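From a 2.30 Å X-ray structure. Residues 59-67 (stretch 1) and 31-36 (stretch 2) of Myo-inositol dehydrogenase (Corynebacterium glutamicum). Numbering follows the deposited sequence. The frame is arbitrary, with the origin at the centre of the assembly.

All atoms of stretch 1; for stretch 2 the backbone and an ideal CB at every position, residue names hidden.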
# COMPACT_ATOMS: atom_id res chain seq x y z
N GLU A 59 -36.97 37.90 3.99
CA GLU A 59 -37.47 37.61 2.65
C GLU A 59 -37.61 36.10 2.42
O GLU A 59 -38.43 35.67 1.62
CB GLU A 59 -36.54 38.21 1.60
CG GLU A 59 -36.40 39.72 1.73
CD GLU A 59 -35.32 40.30 0.85
OE1 GLU A 59 -35.49 40.31 -0.39
OE2 GLU A 59 -34.28 40.74 1.39
N VAL A 60 -36.81 35.31 3.13
CA VAL A 60 -36.89 33.86 3.02
C VAL A 60 -38.15 33.38 3.73
O VAL A 60 -39.01 32.73 3.14
CB VAL A 60 -35.69 33.16 3.70
CG1 VAL A 60 -35.95 31.66 3.80
CG2 VAL A 60 -34.42 33.42 2.93
N PHE A 61 -38.25 33.73 5.01
CA PHE A 61 -39.38 33.33 5.83
C PHE A 61 -40.70 33.99 5.44
O PHE A 61 -41.74 33.75 6.07
CB PHE A 61 -39.04 33.59 7.30
CG PHE A 61 -37.97 32.69 7.83
CD1 PHE A 61 -38.18 31.31 7.90
CD2 PHE A 61 -36.73 33.19 8.21
CE1 PHE A 61 -37.18 30.46 8.36
CE2 PHE A 61 -35.73 32.34 8.66
CZ PHE A 61 -35.95 30.97 8.73
N ALA A 62 -40.66 34.82 4.41
CA ALA A 62 -41.87 35.45 3.92
C ALA A 62 -42.60 34.40 3.09
O ALA A 62 -43.80 34.49 2.89
CB ALA A 62 -41.53 36.67 3.06
N ARG A 63 -41.85 33.39 2.62
CA ARG A 63 -42.43 32.32 1.81
C ARG A 63 -43.21 31.37 2.71
O ARG A 63 -43.03 31.38 3.93
CB ARG A 63 -41.34 31.52 1.07
CG ARG A 63 -40.43 32.34 0.17
CD ARG A 63 -39.35 31.46 -0.47
NE ARG A 63 -39.91 30.47 -1.39
CZ ARG A 63 -40.01 30.64 -2.70
NH1 ARG A 63 -39.60 31.76 -3.27
NH2 ARG A 63 -40.55 29.69 -3.46
N ASP A 64 -44.07 30.55 2.11
CA ASP A 64 -44.86 29.59 2.88
C ASP A 64 -44.73 28.19 2.31
O ASP A 64 -45.52 27.30 2.63
CB ASP A 64 -46.34 30.02 2.92
CG ASP A 64 -47.03 29.95 1.56
OD1 ASP A 64 -46.36 29.84 0.52
OD2 ASP A 64 -48.28 30.03 1.54
N ASP A 65 -43.72 27.99 1.47
CA ASP A 65 -43.47 26.69 0.83
C ASP A 65 -42.15 26.03 1.23
O ASP A 65 -41.79 25.00 0.67
CB ASP A 65 -43.46 26.88 -0.69
CG ASP A 65 -42.31 27.75 -1.15
OD1 ASP A 65 -41.85 28.59 -0.36
OD2 ASP A 65 -41.86 27.61 -2.31
N ILE A 66 -41.43 26.60 2.18
CA ILE A 66 -40.15 26.04 2.60
C ILE A 66 -40.28 24.75 3.41
O ILE A 66 -40.76 24.77 4.54
CB ILE A 66 -39.34 27.04 3.44
CG1 ILE A 66 -39.32 28.40 2.76
CG2 ILE A 66 -37.91 26.53 3.61
CD1 ILE A 66 -38.80 28.37 1.34
N ASP A 67 -39.82 23.64 2.83
CA ASP A 67 -39.86 22.34 3.49
C ASP A 67 -38.63 22.12 4.38
O ASP A 67 -38.67 21.37 5.35
CB ASP A 67 -39.89 21.20 2.47
CG ASP A 67 -41.23 21.07 1.79
OD1 ASP A 67 -42.24 20.89 2.49
OD2 ASP A 67 -41.25 21.12 0.55
N UNK A 31 -33.93 23.59 -4.86
CA UNK A 31 -33.51 24.83 -4.21
C UNK A 31 -34.38 25.97 -4.75
O UNK A 31 -34.32 26.27 -5.94
CB UNK A 31 -32.02 25.11 -4.45
N UNK A 32 -35.17 26.60 -3.89
CA UNK A 32 -36.04 27.67 -4.35
C UNK A 32 -35.64 29.07 -3.94
O UNK A 32 -36.18 30.04 -4.46
CB UNK A 32 -37.46 27.41 -3.85
N UNK A 33 -34.70 29.19 -3.01
CA UNK A 33 -34.26 30.51 -2.60
C UNK A 33 -32.93 30.49 -1.88
O UNK A 33 -32.67 29.62 -1.05
CB UNK A 33 -35.32 31.16 -1.70
N UNK A 34 -32.07 31.45 -2.23
CA UNK A 34 -30.75 31.60 -1.65
C UNK A 34 -30.66 33.00 -1.02
O UNK A 34 -30.96 33.99 -1.67
CB UNK A 34 -29.66 31.39 -2.70
N UNK A 35 -30.24 33.06 0.24
CA UNK A 35 -30.11 34.32 0.94
C UNK A 35 -28.66 34.59 1.35
O UNK A 35 -27.96 33.70 1.84
CB UNK A 35 -31.02 34.33 2.17
N UNK A 36 -28.23 35.83 1.15
CA UNK A 36 -26.88 36.25 1.51
C UNK A 36 -26.82 37.77 1.40
O UNK A 36 -27.12 38.33 0.35
CB UNK A 36 -25.83 35.59 0.62

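Positions 31 to 35 of stretch 2 belong to a strand that begins earlier in the chain, so its CB atoms would be expected to alternate, and each position can be tested by the direction of CA-to-CB and by the atoms of stretch 1 that lie near the ideal CB.

At position 31 the ideal CB has nothing of stretch 1 within 5.5 Å. Phi/psi of -88/116 is ordinary for a strand and excludes little, so stretch 1 leaves the choice open. The residue is Leu31, whose side chain does not touch stretch 1.

Position 32 points toward stretch 1, and its ideal CB lies 3.9 Å from Arg63 NH2, 4.7 Å from Asp65 OD2 and 5.4 Å from Ile66 CD1. The charged groups there already answer each other: Arg63 NE donates to Asp65 OD1 at 2.9 Å, and Arg63 NH2 to Asp65 OD2 at 2.7 Å, the latter pair a salt bridge. With these atoms paired, there is little call for another charge; a compact apolar side chain, such as valine, alanine or threonine with its methyl inward, could cover the guanidinium and meet the isoleucine. Phi/psi of -108/-12 departs from the usual strand values, so a strand-like turn of CB direction at the next residue cannot be assumed. The residue is Val32, chi1 -60° (m). Its CB sits over one face of the Arg63 guanidinium, 3.8 Å from Arg63 NH2, while its CG2 reaches Ile66 CD1 at 4.0 Å and lies 4.3 Å from Asp65 OD2.

Position 33 also points toward stretch 1, consistent with that departure: two successive positions face the same way. The ideal CB is 4.2 Å from Arg63 CD, 5.2 Å from Val60 CG2 and 5.4 Å from Ile66 CD1. The nearest atom of each neighbour is a carbon, so an aliphatic side chain suits, and valine or isoleucine would fit the extended phi/psi of -162/137; Arg63 nitrogens are not far off, however, and a polar side chain is not ruled out. The residue is Val33, chi1 67° (p). This rotamer places CG1 among all three neighbours, 4.0 Å from Arg63 CD, 4.3 Å from Ile66 CD1 and 4.4 Å from Val60 CG1.

Position 34 points away, and no atom of stretch 1 lies within 5.5 Å of its ideal CB. Strand angles of -122/129 suit a beta-branched residue among others. It is Ile34, which makes no contact with stretch 1.

Position 35 turns back toward stretch 1, as strand alternation predicts. Its ideal CB is already 3.6 Å from Val60 CG2, at van der Waals distance, so little room remains along that line; a small apolar residue such as alanine is favoured, though a longer chain directed elsewhere is not excluded. The residue is Ala35, whose CB packs on Val60 CG2 at that same 3.6 Å.

Position 36 lies beyond the strand, with nothing of stretch 1 within 5.5 Å of its ideal CB, so polar or apolar residues are equally admissible. It is Asp36, whose carboxylate is hydrogen-bonded elsewhere in the structure.

Stretch 2, residues 31-36: LVVIAD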
# COMPACT_ATOMS: atom_id res chain seq x y z
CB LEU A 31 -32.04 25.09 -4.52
CG LEU A 31 -31.45 26.38 -3.95
CD1 LEU A 31 -31.57 26.36 -2.43
CD2 LEU A 31 -29.99 26.51 -4.37
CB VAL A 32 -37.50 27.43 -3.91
CG1 VAL A 32 -38.00 26.13 -4.48
CG2 VAL A 32 -37.60 27.44 -2.39
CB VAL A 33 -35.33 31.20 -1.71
CG1 VAL A 33 -35.46 30.47 -0.38
CG2 VAL A 33 -34.95 32.66 -1.48
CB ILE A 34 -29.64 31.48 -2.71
CG1 ILE A 34 -29.73 30.12 -3.40
CG2 ILE A 34 -28.27 31.66 -2.07
CD1 ILE A 34 -28.64 29.87 -4.41
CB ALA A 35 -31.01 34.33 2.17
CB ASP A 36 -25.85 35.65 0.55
CG ASP A 36 -24.44 35.71 1.10
OD1 ASP A 36 -23.99 36.81 1.47
OD2 ASP A 36 -23.79 34.64 1.17
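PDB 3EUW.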